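Local structure of mandelate racemase/muconate lactonizing protein (Paenibacillus sp., 3QPE) at residues A[26-31]-A[132-137]; A[229-234]-A[331-336]; A[284-289]-A[308-313]; A[317-322]-A[335-340]. The protein binds magnesium and D-galacturonic acid in a TIM-barrel active site and, as an enolase-superfamily member, probably acts as a sugar-acid dehydratase. One frame throughout, in Å; residues are numbered along the deposited sequence.

Contact 1. Residues A[26-31]-A[132-137]; sequences RARSAG and DTSLYF. With DGU (D-galacturonic acid), chain G.
R28 and S134 carry the polar half of this contact. The R28 chain runs extended to CD and bends at chi3 (65°), which brings NH2 to the turn at S134. There it donates to S134 O at 3.1 Å (N-H...O 139°), the oxygen lying near the guanidinium plane although the donor stands well above the carbonyl plane. A weak second bond runs from R28 NH2 to S134 OG at 2.9 Å. The serine hydroxyl is itself aimed at D132: OG donates to the syn lone pair of D132 OD1 at 2.7 Å, and S134 N meets the same oxygen from above the carboxylate plane, closing an Asx turn. A water accepts from R28 NH1 and donates to D132 OD2 at 2.6 Å, while Q158 also takes a bond from NH1.

The apolar half is a CH-pi contact, with A30 CB over one face of the Y136 ring, 4.3 Å from its centroid and 17° off the normal. At the tip, Y136 OH hydrogen-bonds DGU O3 at 2.9 Å. A phenylalanine here would keep the ring under A30, but sugar O3 would probably lose this hydrogen-bonding mate.

Around these residues, H39 meets the Y136 ring edge-to-face, L135 packs on helix 145-161 and F137 touches K170 of strand 167-170, so the contact ties the end of strand 14-30 to the mouth of the barrel.

Contact 2. Residues A[229-234]-A[331-336]; sequences LYWLEE and NFEFVE. With MG (magnesium ion), chain E; MG (magnesium ion), chain F; DGU (D-galacturonic acid), chain G.
E333 and F334 meet Y230 and W231 across the TIM barrel, at strand 229-233 and the lead-in to strand 335-337; the nearest CA atoms, those of W231 and E333, are still 10.9 Å apart, so side chains alone bridge the gap. E333 can be followed outward. Its CB rests at the edge of the indole, 4.1 Å from W231 CZ3. The chain then bends at chi2 (-70°) and carries the carboxylate to the rim of Y230. OE1 lies near the plane of the phenol ring and accepts a hydrogen bond from Y230 OH; the modelled 2.4 Å is very short, so the exact length is doubtful. Ring and carboxylate are nearly coplanar, 19° apart. The other oxygen, OE2, forms a salt bridge with R307, so both ends of this buried carboxylate have partners.

F334 completes an aromatic cluster with Y230 and W231. It turns its edge to the face of Y230 in an offset edge-to-face pair, with ring centroids 5.8 Å apart and planes at 83°. Against W231 the meeting is oblique, F334 CD2 lying 3.9 Å from CZ3.

The far side of the indole looks toward the metal site. W231 NE1 donates to the anti lone pair of E233 OE1 at 3.2 Å, which helps to position a carboxylate whose other oxygen, E233 OE2, binds the sugar-bound magnesium ion at 2.1 Å.

Contact 3. Residues A[284-289]-A[308-313]; sequences YDIIWP and SAPHCY. With DGU (D-galacturonic acid), chain G.
A histidine-carboxylate hydrogen bond between H311 and D285 lies at the heart of this contact, in the loops that follow strands 281-282 and 307-308. H311 ND1 donates to D285 OD1 at 2.8 Å (N-H...O 155°); the oxygen lies near the imidazole plane and accepts the hydrogen bond through its anti lone pair, with carboxylate and ring turned 44° apart. At the other ring nitrogen, H311 NE2 hydrogen-bonds DGU O4 at 2.5 Å and almost straight (177°), so the imidazole is held at both nitrogens. The pair sits where loops leave successive strands of the TIM barrel, consistent with the His-Asp pair of mandelate racemase and its relatives.

The carboxylate is itself fixed by the loop it belongs to: D285 OD2 takes I287 N at 2.8 Å, an Asx turn, and also W288 N, while a water donates to OD1. A leucine here would take away the acceptor of H311 ND1, and the imidazole would probably be freer to turn away from sugar O4, with the amides of I287 and W288 losing their mate.

Backbone bonds flank the pair: I286 N donates to H311 O at 2.9 Å, and H311 N reaches Y284 O at 3.2 Å. Beyond them I286 supplies apolar packing, its CB 4.1 Å from P310 CB and its CG2 3.7 Å from C312 CB.

Contact 4. Residues A[317-322]-A[335-340]; sequences YGIYAS and VEYDDI. With DGU (D-galacturonic acid), chain G.
The axes of helical segment 317-322 and strand 335-337 run roughly antiparallel, at 154° and 7.7 Å apart at closest approach. I319 carries most of the packing. Its CG1 is anti to the carbonyl carbon (chi1 -60°) and the chain continues extended to CD1, which comes within 3.1 Å of D338 O, a close approach. The other branch, CG2, wedges between two strand residues: it touches V335 CG1 at 3.7 Å and Y337 CD2 at 3.6 Å. One turn on, V335 CG2 lies 4.1 Å from S322 CB.

The polar links pass through water. S322 OG donates to G318 O at 3.0 Å within the helix, and the same OG accepts from a water that in turn accepts from E336 N. At the other end, waters join Y320 OH to Y337 OH, to D338 O and to both I340 N and I340 O, so the Y320 hydroxyl is linked to residues 337-340 through water.

The contact lays helix 316-325 against strand 335-337 of the TIM barrel. V335 also touches V128 and C130 of strand 126-135, which pairs in parallel with strand 335-337; I340 meets C43 of strand 42-52, and D338 forms a salt bridge with R26 of strand 14-30.

How the contacts relate
The four contacts converge on the bound D-galacturonic acid, each with a residue touching the ligand or its metal. E336 is shared by contacts 2 and 4 and ties the rest together: its OE2 lies 2.6 Å from T133 OG1 of contact 1, a probable hydrogen bond, and its OE1 lies 2.9 Å from C312 N of contact 3. Y313 of contact 3 also packs against contact 1, its CZ lying 3.1 Å from Y136 OH, and a salt bridge from R26 NE of contact 1 to D338 OD2 (2.9 Å) joins contact 1 to contact 4. Contacts 3 and 4 lie nearest, centres about 10 Å apart; contacts 1 and 3 are about 18 Å apart, with the sugar between them.

Contact 1. Residues A[26-31]-A[132-137]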
# COMPACT_ATOMS: atom_id res chain seq x y z
N ARG A 26 -11.79 -22.20 15.66
CA ARG A 26 -11.38 -21.41 16.79
C ARG A 26 -12.42 -21.52 17.92
O ARG A 26 -13.57 -21.88 17.67
CB ARG A 26 -11.08 -19.94 16.39
CG ARG A 26 -12.25 -19.16 15.81
CD ARG A 26 -11.87 -17.67 15.60
NE ARG A 26 -10.65 -17.47 14.78
CZ ARG A 26 -10.64 -17.37 13.45
NH1 ARG A 26 -11.77 -17.50 12.76
NH2 ARG A 26 -9.50 -17.16 12.80
N ALA A 27 -12.00 -21.24 19.14
CA ALA A 27 -12.83 -21.47 20.32
C ALA A 27 -14.10 -20.63 20.33
O ALA A 27 -15.16 -21.09 20.75
CB ALA A 27 -12.01 -21.24 21.59
N ARG A 28 -14.00 -19.38 19.87
CA ARG A 28 -15.16 -18.50 19.80
C ARG A 28 -15.22 -17.89 18.41
O ARG A 28 -14.19 -17.47 17.86
CB ARG A 28 -15.04 -17.42 20.88
CG ARG A 28 -16.27 -16.54 21.04
CD ARG A 28 -16.03 -15.46 22.08
NE ARG A 28 -14.99 -14.52 21.66
CZ ARG A 28 -13.86 -14.32 22.31
NH1 ARG A 28 -13.61 -14.96 23.44
NH2 ARG A 28 -12.96 -13.45 21.84
N SER A 29 -16.41 -17.85 17.81
CA SER A 29 -16.55 -17.26 16.48
C SER A 29 -16.13 -15.77 16.48
O SER A 29 -16.48 -15.00 17.38
CB SER A 29 -17.98 -17.42 15.96
OG SER A 29 -18.10 -16.91 14.64
N ALA A 30 -15.37 -15.37 15.46
CA ALA A 30 -14.87 -14.00 15.36
C ALA A 30 -15.77 -13.19 14.44
O ALA A 30 -15.96 -13.53 13.28
CB ALA A 30 -13.42 -14.01 14.81
N GLY A 31 -16.32 -12.09 14.97
CA GLY A 31 -17.16 -11.21 14.18
C GLY A 31 -16.39 -10.36 13.18
O GLY A 31 -15.30 -10.72 12.74
N ASP A 132 -4.01 -11.73 23.37
CA ASP A 132 -5.24 -12.25 22.84
C ASP A 132 -5.73 -11.37 21.70
O ASP A 132 -6.05 -10.20 21.90
CB ASP A 132 -6.27 -12.33 23.96
CG ASP A 132 -7.58 -12.95 23.53
OD1 ASP A 132 -7.77 -13.23 22.33
OD2 ASP A 132 -8.43 -13.13 24.43
N THR A 133 -5.80 -11.95 20.50
CA THR A 133 -6.11 -11.17 19.30
C THR A 133 -7.58 -11.32 18.89
O THR A 133 -8.01 -10.76 17.88
CB THR A 133 -5.16 -11.55 18.12
OG1 THR A 133 -5.18 -10.53 17.12
CG2 THR A 133 -5.57 -12.90 17.49
N SER A 134 -8.36 -12.03 19.69
CA SER A 134 -9.69 -12.49 19.25
C SER A 134 -10.87 -11.54 19.52
O SER A 134 -12.02 -11.92 19.34
CB SER A 134 -10.02 -13.86 19.87
OG SER A 134 -10.18 -13.74 21.28
N LEU A 135 -10.58 -10.31 19.93
CA LEU A 135 -11.66 -9.39 20.32
C LEU A 135 -12.17 -8.56 19.15
O LEU A 135 -11.83 -7.37 19.02
CB LEU A 135 -11.20 -8.50 21.48
CG LEU A 135 -10.85 -9.32 22.73
CD1 LEU A 135 -10.07 -8.52 23.74
CD2 LEU A 135 -12.14 -9.86 23.36
N TYR A 136 -12.98 -9.19 18.31
CA TYR A 136 -13.53 -8.57 17.12
C TYR A 136 -14.78 -7.72 17.44
O TYR A 136 -15.04 -7.45 18.60
CB TYR A 136 -13.81 -9.65 16.06
CG TYR A 136 -12.54 -10.00 15.31
CD1 TYR A 136 -11.45 -10.56 15.96
CD2 TYR A 136 -12.42 -9.72 13.95
CE1 TYR A 136 -10.26 -10.85 15.26
CE2 TYR A 136 -11.25 -10.00 13.25
CZ TYR A 136 -10.18 -10.57 13.91
OH TYR A 136 -9.01 -10.83 13.21
N PHE A 137 -15.50 -7.29 16.40
CA PHE A 137 -16.75 -6.53 16.56
C PHE A 137 -17.86 -7.51 16.90
O PHE A 137 -18.77 -7.73 16.11
CB PHE A 137 -17.13 -5.80 15.27
CG PHE A 137 -16.17 -4.70 14.89
CD1 PHE A 137 -15.10 -4.40 15.72
CD2 PHE A 137 -16.34 -3.97 13.72
CE1 PHE A 137 -14.21 -3.36 15.39
CE2 PHE A 137 -15.44 -2.94 13.38
CZ PHE A 137 -14.38 -2.64 14.22
O1 DGU G . -7.24 -11.75 7.69
O2 DGU G . -9.11 -9.79 8.48
O5 DGU G . -5.63 -7.26 11.18
O6B DGU G . -3.87 -7.89 13.26
C1 DGU G . -7.03 -11.01 8.66
C2 DGU G . -8.18 -10.32 9.44
C3 DGU G . -7.68 -9.18 10.35
C4 DGU G . -6.47 -9.56 11.23
C5 DGU G . -5.88 -8.38 12.04
C6 DGU G . -4.65 -8.80 12.87
O3 DGU G . -8.75 -8.76 11.21
O4 DGU G . -5.42 -10.05 10.40
O6A DGU G . -4.53 -10.02 13.11
O HOH W 1 -10.91 -13.84 24.35
O HOH W 2 -12.70 -15.10 18.29

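Contact 2. Residues A[229-234]-A[331-336]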
# COMPACT_ATOMS: atom_id res chain seq x y z
N LEU A 229 -2.58 1.88 26.89
CA LEU A 229 -2.46 1.65 25.45
C LEU A 229 -1.01 1.42 25.12
O LEU A 229 -0.17 2.30 25.31
CB LEU A 229 -2.97 2.85 24.68
CG LEU A 229 -4.19 2.64 23.79
CD1 LEU A 229 -5.31 1.87 24.51
CD2 LEU A 229 -4.69 3.98 23.29
N TYR A 230 -0.71 0.21 24.64
CA TYR A 230 0.66 -0.18 24.34
C TYR A 230 1.00 0.14 22.88
O TYR A 230 2.05 0.73 22.60
CB TYR A 230 0.86 -1.68 24.61
CG TYR A 230 2.28 -2.14 24.42
CD1 TYR A 230 3.27 -1.78 25.32
CD2 TYR A 230 2.64 -2.92 23.33
CE1 TYR A 230 4.58 -2.19 25.15
CE2 TYR A 230 3.95 -3.33 23.14
CZ TYR A 230 4.91 -2.96 24.06
OH TYR A 230 6.22 -3.36 23.91
N TRP A 231 0.10 -0.22 21.97
CA TRP A 231 0.26 0.20 20.58
C TRP A 231 -1.03 0.46 19.79
O TRP A 231 -2.11 -0.04 20.11
CB TRP A 231 1.25 -0.70 19.81
CG TRP A 231 0.72 -2.00 19.22
CD1 TRP A 231 -0.45 -2.21 18.55
CD2 TRP A 231 1.40 -3.26 19.23
NE1 TRP A 231 -0.55 -3.52 18.15
CE2 TRP A 231 0.58 -4.19 18.56
CE3 TRP A 231 2.63 -3.70 19.73
CZ2 TRP A 231 0.94 -5.53 18.38
CZ3 TRP A 231 2.99 -5.03 19.56
CH2 TRP A 231 2.14 -5.92 18.89
N LEU A 232 -0.87 1.29 18.76
CA LEU A 232 -1.92 1.59 17.81
C LEU A 232 -1.56 0.98 16.48
O LEU A 232 -0.55 1.35 15.88
CB LEU A 232 -2.06 3.12 17.66
CG LEU A 232 -3.02 3.62 16.58
CD1 LEU A 232 -4.50 3.23 16.84
CD2 LEU A 232 -2.86 5.13 16.41
N GLU A 233 -2.39 0.05 16.01
CA GLU A 233 -2.12 -0.75 14.82
C GLU A 233 -3.03 -0.37 13.66
O GLU A 233 -4.25 -0.35 13.80
CB GLU A 233 -2.27 -2.24 15.17
CG GLU A 233 -2.35 -3.18 13.98
CD GLU A 233 -2.18 -4.63 14.38
OE1 GLU A 233 -1.81 -4.93 15.53
OE2 GLU A 233 -2.39 -5.49 13.52
N GLU A 234 -2.44 -0.06 12.51
CA GLU A 234 -3.19 0.27 11.30
C GLU A 234 -4.36 1.25 11.52
O GLU A 234 -5.49 0.98 11.12
CB GLU A 234 -3.70 -1.00 10.61
CG GLU A 234 -2.58 -1.92 10.11
CD GLU A 234 -2.98 -2.70 8.85
OE1 GLU A 234 -3.96 -3.46 8.88
OE2 GLU A 234 -2.31 -2.56 7.82
N ASN A 331 14.40 -7.60 19.54
CA ASN A 331 13.22 -6.81 19.90
C ASN A 331 11.90 -7.49 19.50
O ASN A 331 11.02 -6.84 18.95
CB ASN A 331 13.27 -5.39 19.32
CG ASN A 331 14.50 -4.63 19.74
OD1 ASN A 331 15.01 -4.82 20.85
ND2 ASN A 331 15.00 -3.76 18.86
N PHE A 332 11.80 -8.79 19.76
CA PHE A 332 10.56 -9.51 19.54
C PHE A 332 9.50 -9.04 20.53
O PHE A 332 9.73 -9.03 21.73
CB PHE A 332 10.77 -11.03 19.67
CG PHE A 332 9.59 -11.84 19.21
CD1 PHE A 332 8.55 -12.12 20.07
CD2 PHE A 332 9.53 -12.32 17.91
CE1 PHE A 332 7.45 -12.85 19.64
CE2 PHE A 332 8.43 -13.05 17.47
CZ PHE A 332 7.40 -13.33 18.35
N GLU A 333 8.33 -8.66 20.03
CA GLU A 333 7.28 -8.13 20.90
C GLU A 333 6.34 -9.19 21.50
O GLU A 333 6.39 -9.46 22.70
CB GLU A 333 6.44 -7.07 20.15
CG GLU A 333 7.16 -5.74 19.92
CD GLU A 333 7.36 -4.95 21.20
OE1 GLU A 333 6.37 -4.72 21.92
OE2 GLU A 333 8.51 -4.59 21.51
N PHE A 334 5.50 -9.78 20.66
CA PHE A 334 4.48 -10.73 21.12
C PHE A 334 4.21 -11.83 20.13
O PHE A 334 4.32 -11.62 18.93
CB PHE A 334 3.13 -10.02 21.27
CG PHE A 334 3.02 -9.14 22.45
CD1 PHE A 334 2.85 -9.68 23.72
CD2 PHE A 334 3.01 -7.76 22.31
CE1 PHE A 334 2.72 -8.87 24.82
CE2 PHE A 334 2.87 -6.94 23.40
CZ PHE A 334 2.73 -7.49 24.66
N VAL A 335 3.80 -12.98 20.64
CA VAL A 335 3.10 -13.96 19.83
C VAL A 335 1.64 -13.54 19.72
O VAL A 335 0.95 -13.38 20.73
CB VAL A 335 3.21 -15.38 20.44
CG1 VAL A 335 2.26 -16.33 19.73
CG2 VAL A 335 4.64 -15.90 20.33
N GLU A 336 1.16 -13.32 18.50
CA GLU A 336 -0.26 -13.01 18.31
C GLU A 336 -1.10 -14.29 18.47
O GLU A 336 -0.99 -15.21 17.66
CB GLU A 336 -0.51 -12.36 16.94
CG GLU A 336 -1.94 -11.86 16.77
CD GLU A 336 -2.18 -11.08 15.49
OE1 GLU A 336 -1.24 -10.98 14.67
OE2 GLU A 336 -3.30 -10.57 15.30
MG MG E . -3.99 -5.93 12.27
MG MG F . -1.02 -1.03 6.99
O1 DGU G . -7.24 -11.75 7.69
O2 DGU G . -9.11 -9.79 8.48
O5 DGU G . -5.63 -7.26 11.18
O6B DGU G . -3.87 -7.89 13.26
C1 DGU G . -7.03 -11.01 8.66
C2 DGU G . -8.18 -10.32 9.44
C3 DGU G . -7.68 -9.18 10.35
C4 DGU G . -6.47 -9.56 11.23
C5 DGU G . -5.88 -8.38 12.04
C6 DGU G . -4.65 -8.80 12.87
O3 DGU G . -8.75 -8.76 11.21
O4 DGU G . -5.42 -10.05 10.40
O6A DGU G . -4.53 -10.02 13.11
O HOH W 3 -0.63 -8.24 13.79
O HOH W 4 -4.63 -4.27 10.99
O HOH W 5 0.42 -2.49 6.19
O HOH W 6 -2.27 -1.07 5.06
O HOH W 7 -2.13 0.72 7.72

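Contact 3. Residues A[284-289]-A[308-313]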
# COMPACT_ATOMS: atom_id res chain seq x y z
N TYR A 284 4.84 -7.71 9.43
CA TYR A 284 4.77 -8.66 8.33
C TYR A 284 4.36 -10.04 8.83
O TYR A 284 4.77 -10.47 9.91
CB TYR A 284 6.11 -8.73 7.58
CG TYR A 284 6.53 -7.36 7.08
CD1 TYR A 284 6.01 -6.85 5.89
CD2 TYR A 284 7.38 -6.56 7.81
CE1 TYR A 284 6.36 -5.60 5.43
CE2 TYR A 284 7.74 -5.28 7.36
CZ TYR A 284 7.22 -4.82 6.17
OH TYR A 284 7.57 -3.56 5.72
N ASP A 285 3.57 -10.73 8.02
CA ASP A 285 2.96 -12.00 8.41
C ASP A 285 4.00 -13.13 8.63
O ASP A 285 5.06 -13.16 8.00
CB ASP A 285 1.92 -12.37 7.36
CG ASP A 285 1.21 -13.68 7.65
OD1 ASP A 285 0.18 -13.66 8.37
OD2 ASP A 285 1.66 -14.71 7.13
N ILE A 286 3.69 -14.05 9.54
CA ILE A 286 4.64 -15.10 9.93
C ILE A 286 4.77 -16.21 8.87
O ILE A 286 5.75 -16.97 8.88
CB ILE A 286 4.25 -15.67 11.33
CG1 ILE A 286 5.31 -16.62 11.87
CG2 ILE A 286 2.86 -16.28 11.29
CD1 ILE A 286 6.71 -16.01 11.97
N ILE A 287 3.81 -16.28 7.94
CA ILE A 287 3.83 -17.27 6.85
C ILE A 287 4.30 -16.66 5.53
O ILE A 287 5.09 -17.25 4.82
CB ILE A 287 2.43 -17.89 6.63
CG1 ILE A 287 1.84 -18.35 7.96
CG2 ILE A 287 2.49 -19.03 5.60
CD1 ILE A 287 2.64 -19.42 8.66
N TRP A 288 3.78 -15.48 5.20
CA TRP A 288 4.17 -14.77 4.01
C TRP A 288 4.47 -13.32 4.42
O TRP A 288 3.55 -12.57 4.75
CB TRP A 288 3.05 -14.85 2.96
CG TRP A 288 3.34 -14.05 1.74
CD1 TRP A 288 3.94 -14.47 0.60
CD2 TRP A 288 3.06 -12.65 1.55
NE1 TRP A 288 4.05 -13.44 -0.30
CE2 TRP A 288 3.52 -12.31 0.26
CE3 TRP A 288 2.46 -11.66 2.35
CZ2 TRP A 288 3.40 -11.01 -0.25
CZ3 TRP A 288 2.35 -10.37 1.83
CH2 TRP A 288 2.81 -10.07 0.54
N PRO A 289 5.75 -12.92 4.38
CA PRO A 289 6.93 -13.54 3.76
C PRO A 289 7.61 -14.70 4.50
O PRO A 289 8.51 -15.31 3.93
CB PRO A 289 7.91 -12.37 3.62
CG PRO A 289 7.59 -11.51 4.79
CD PRO A 289 6.10 -11.62 5.01
N SER A 308 9.73 -6.04 16.38
CA SER A 308 9.17 -7.05 15.50
C SER A 308 7.93 -7.66 16.17
O SER A 308 7.99 -8.11 17.31
CB SER A 308 10.21 -8.13 15.24
OG SER A 308 11.34 -7.63 14.53
N ALA A 309 6.80 -7.64 15.47
CA ALA A 309 5.60 -8.32 15.95
C ALA A 309 4.93 -8.98 14.76
O ALA A 309 3.99 -8.44 14.18
CB ALA A 309 4.62 -7.31 16.64
N PRO A 310 5.41 -10.18 14.38
CA PRO A 310 4.85 -10.82 13.19
C PRO A 310 3.33 -11.03 13.28
O PRO A 310 2.85 -11.54 14.29
CB PRO A 310 5.55 -12.18 13.16
CG PRO A 310 6.86 -11.95 13.87
CD PRO A 310 6.46 -10.99 15.00
N HIS A 311 2.61 -10.65 12.22
CA HIS A 311 1.17 -10.85 12.13
C HIS A 311 0.88 -12.33 12.01
O HIS A 311 1.58 -13.06 11.28
CB HIS A 311 0.62 -10.13 10.90
CG HIS A 311 -0.80 -10.49 10.56
ND1 HIS A 311 -1.13 -11.64 9.88
CD2 HIS A 311 -1.96 -9.83 10.78
CE1 HIS A 311 -2.44 -11.69 9.71
NE2 HIS A 311 -2.97 -10.61 10.26
N CYS A 312 -0.12 -12.80 12.74
CA CYS A 312 -0.58 -14.18 12.58
C CYS A 312 -2.07 -14.20 12.86
O CYS A 312 -2.51 -13.98 13.97
CB CYS A 312 0.16 -15.10 13.55
SG CYS A 312 -0.36 -16.83 13.41
N TYR A 313 -2.84 -14.45 11.82
CA TYR A 313 -4.28 -14.62 11.95
C TYR A 313 -4.73 -15.34 10.70
O TYR A 313 -4.33 -14.99 9.60
CB TYR A 313 -5.01 -13.27 12.11
CG TYR A 313 -6.42 -13.49 12.60
CD1 TYR A 313 -6.69 -13.66 13.94
CD2 TYR A 313 -7.48 -13.58 11.70
CE1 TYR A 313 -8.00 -13.90 14.41
CE2 TYR A 313 -8.78 -13.81 12.15
CZ TYR A 313 -9.03 -13.97 13.50
OH TYR A 313 -10.32 -14.20 13.96
O1 DGU G . -7.24 -11.75 7.69
O2 DGU G . -9.11 -9.79 8.48
O5 DGU G . -5.63 -7.26 11.18
O6B DGU G . -3.87 -7.89 13.26
C1 DGU G . -7.03 -11.01 8.66
C2 DGU G . -8.18 -10.32 9.44
C3 DGU G . -7.68 -9.18 10.35
C4 DGU G . -6.47 -9.56 11.23
C5 DGU G . -5.88 -8.38 12.04
C6 DGU G . -4.65 -8.80 12.87
O3 DGU G . -8.75 -8.76 11.21
O4 DGU G . -5.42 -10.05 10.40
O6A DGU G . -4.53 -10.02 13.11
O HOH W 8 -1.13 -15.77 9.51

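Contact 4. Residues A[317-322]-A[335-340]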
# COMPACT_ATOMS: atom_id res chain seq x y z
N TYR A 317 -0.90 -22.47 12.64
CA TYR A 317 0.50 -22.89 12.65
C TYR A 317 1.44 -21.70 12.91
O TYR A 317 2.47 -21.85 13.57
CB TYR A 317 0.87 -23.55 11.32
CG TYR A 317 2.25 -24.17 11.35
CD1 TYR A 317 3.37 -23.45 10.99
CD2 TYR A 317 2.42 -25.48 11.79
CE1 TYR A 317 4.64 -24.02 11.04
CE2 TYR A 317 3.67 -26.06 11.85
CZ TYR A 317 4.78 -25.34 11.47
OH TYR A 317 6.00 -25.93 11.54
N GLY A 318 1.06 -20.54 12.38
CA GLY A 318 1.83 -19.32 12.54
C GLY A 318 2.12 -18.96 13.98
O GLY A 318 3.16 -18.39 14.31
N ILE A 319 1.18 -19.28 14.87
CA ILE A 319 1.35 -18.97 16.29
C ILE A 319 2.61 -19.59 16.90
O ILE A 319 3.41 -18.94 17.59
CB ILE A 319 0.10 -19.44 17.08
CG1 ILE A 319 -1.14 -18.71 16.56
CG2 ILE A 319 0.29 -19.25 18.56
CD1 ILE A 319 -2.48 -19.20 17.18
N TYR A 320 2.79 -20.88 16.64
CA TYR A 320 3.86 -21.65 17.23
C TYR A 320 5.17 -21.30 16.57
O TYR A 320 6.18 -21.22 17.23
CB TYR A 320 3.52 -23.13 17.13
CG TYR A 320 2.12 -23.31 17.63
CD1 TYR A 320 1.84 -23.30 18.99
CD2 TYR A 320 1.05 -23.38 16.74
CE1 TYR A 320 0.55 -23.41 19.47
CE2 TYR A 320 -0.27 -23.49 17.21
CZ TYR A 320 -0.50 -23.50 18.57
OH TYR A 320 -1.78 -23.60 19.05
N ALA A 321 5.14 -21.09 15.26
CA ALA A 321 6.33 -20.63 14.54
C ALA A 321 6.82 -19.30 15.13
O ALA A 321 8.02 -19.10 15.33
CB ALA A 321 6.02 -20.47 13.07
N SER A 322 5.87 -18.39 15.39
CA SER A 322 6.22 -17.09 15.95
C SER A 322 6.95 -17.24 17.27
O SER A 322 7.85 -16.49 17.56
CB SER A 322 4.97 -16.22 16.21
OG SER A 322 4.39 -15.75 15.01
N VAL A 335 3.80 -12.98 20.64
CA VAL A 335 3.10 -13.96 19.83
C VAL A 335 1.64 -13.54 19.72
O VAL A 335 0.95 -13.38 20.73
CB VAL A 335 3.21 -15.38 20.44
CG1 VAL A 335 2.26 -16.33 19.73
CG2 VAL A 335 4.64 -15.90 20.33
N GLU A 336 1.16 -13.32 18.50
CA GLU A 336 -0.26 -13.01 18.31
C GLU A 336 -1.10 -14.29 18.47
O GLU A 336 -0.99 -15.21 17.66
CB GLU A 336 -0.51 -12.36 16.94
CG GLU A 336 -1.94 -11.86 16.77
CD GLU A 336 -2.18 -11.08 15.49
OE1 GLU A 336 -1.24 -10.98 14.67
OE2 GLU A 336 -3.30 -10.57 15.30
N TYR A 337 -1.93 -14.36 19.51
CA TYR A 337 -2.56 -15.65 19.87
C TYR A 337 -4.07 -15.75 19.58
O TYR A 337 -4.86 -14.88 19.97
CB TYR A 337 -2.25 -16.02 21.33
CG TYR A 337 -2.67 -17.43 21.67
CD1 TYR A 337 -3.92 -17.70 22.18
CD2 TYR A 337 -1.80 -18.51 21.45
CE1 TYR A 337 -4.31 -18.99 22.47
CE2 TYR A 337 -2.18 -19.80 21.74
CZ TYR A 337 -3.44 -20.04 22.25
OH TYR A 337 -3.84 -21.32 22.54
N ASP A 338 -4.45 -16.82 18.88
CA ASP A 338 -5.84 -17.18 18.62
C ASP A 338 -5.96 -18.62 19.11
O ASP A 338 -5.11 -19.45 18.78
CB ASP A 338 -6.12 -17.14 17.12
CG ASP A 338 -7.57 -16.91 16.77
OD1 ASP A 338 -8.39 -16.58 17.66
OD2 ASP A 338 -7.89 -17.01 15.56
N ASP A 339 -7.00 -18.93 19.87
CA ASP A 339 -7.18 -20.27 20.43
C ASP A 339 -7.85 -21.16 19.40
O ASP A 339 -9.08 -21.14 19.25
CB ASP A 339 -8.04 -20.21 21.70
CG ASP A 339 -8.06 -21.54 22.46
OD1 ASP A 339 -7.66 -22.58 21.90
OD2 ASP A 339 -8.46 -21.53 23.64
N ILE A 340 -7.05 -21.96 18.70
CA ILE A 340 -7.58 -22.80 17.64
C ILE A 340 -7.26 -24.26 17.90
O ILE A 340 -6.18 -24.59 18.39
CB ILE A 340 -6.98 -22.41 16.29
CG1 ILE A 340 -7.31 -20.95 15.99
CG2 ILE A 340 -7.50 -23.32 15.18
CD1 ILE A 340 -6.44 -20.37 14.90
O1 DGU G . -7.24 -11.75 7.69
O2 DGU G . -9.11 -9.79 8.48
O5 DGU G . -5.63 -7.26 11.18
O6B DGU G . -3.87 -7.89 13.26
C1 DGU G . -7.03 -11.01 8.66
C2 DGU G . -8.18 -10.32 9.44
C3 DGU G . -7.68 -9.18 10.35
C4 DGU G . -6.47 -9.56 11.23
C5 DGU G . -5.88 -8.38 12.04
C6 DGU G . -4.65 -8.80 12.87
O3 DGU G . -8.75 -8.76 11.21
O4 DGU G . -5.42 -10.05 10.40
O6A DGU G . -4.53 -10.02 13.11
O HOH W 9 -3.63 -24.94 17.30
O HOH W 10 -4.34 -22.06 19.23
O HOH W 11 -2.24 -23.48 21.51
O HOH W 12 2.82 -13.53 16.06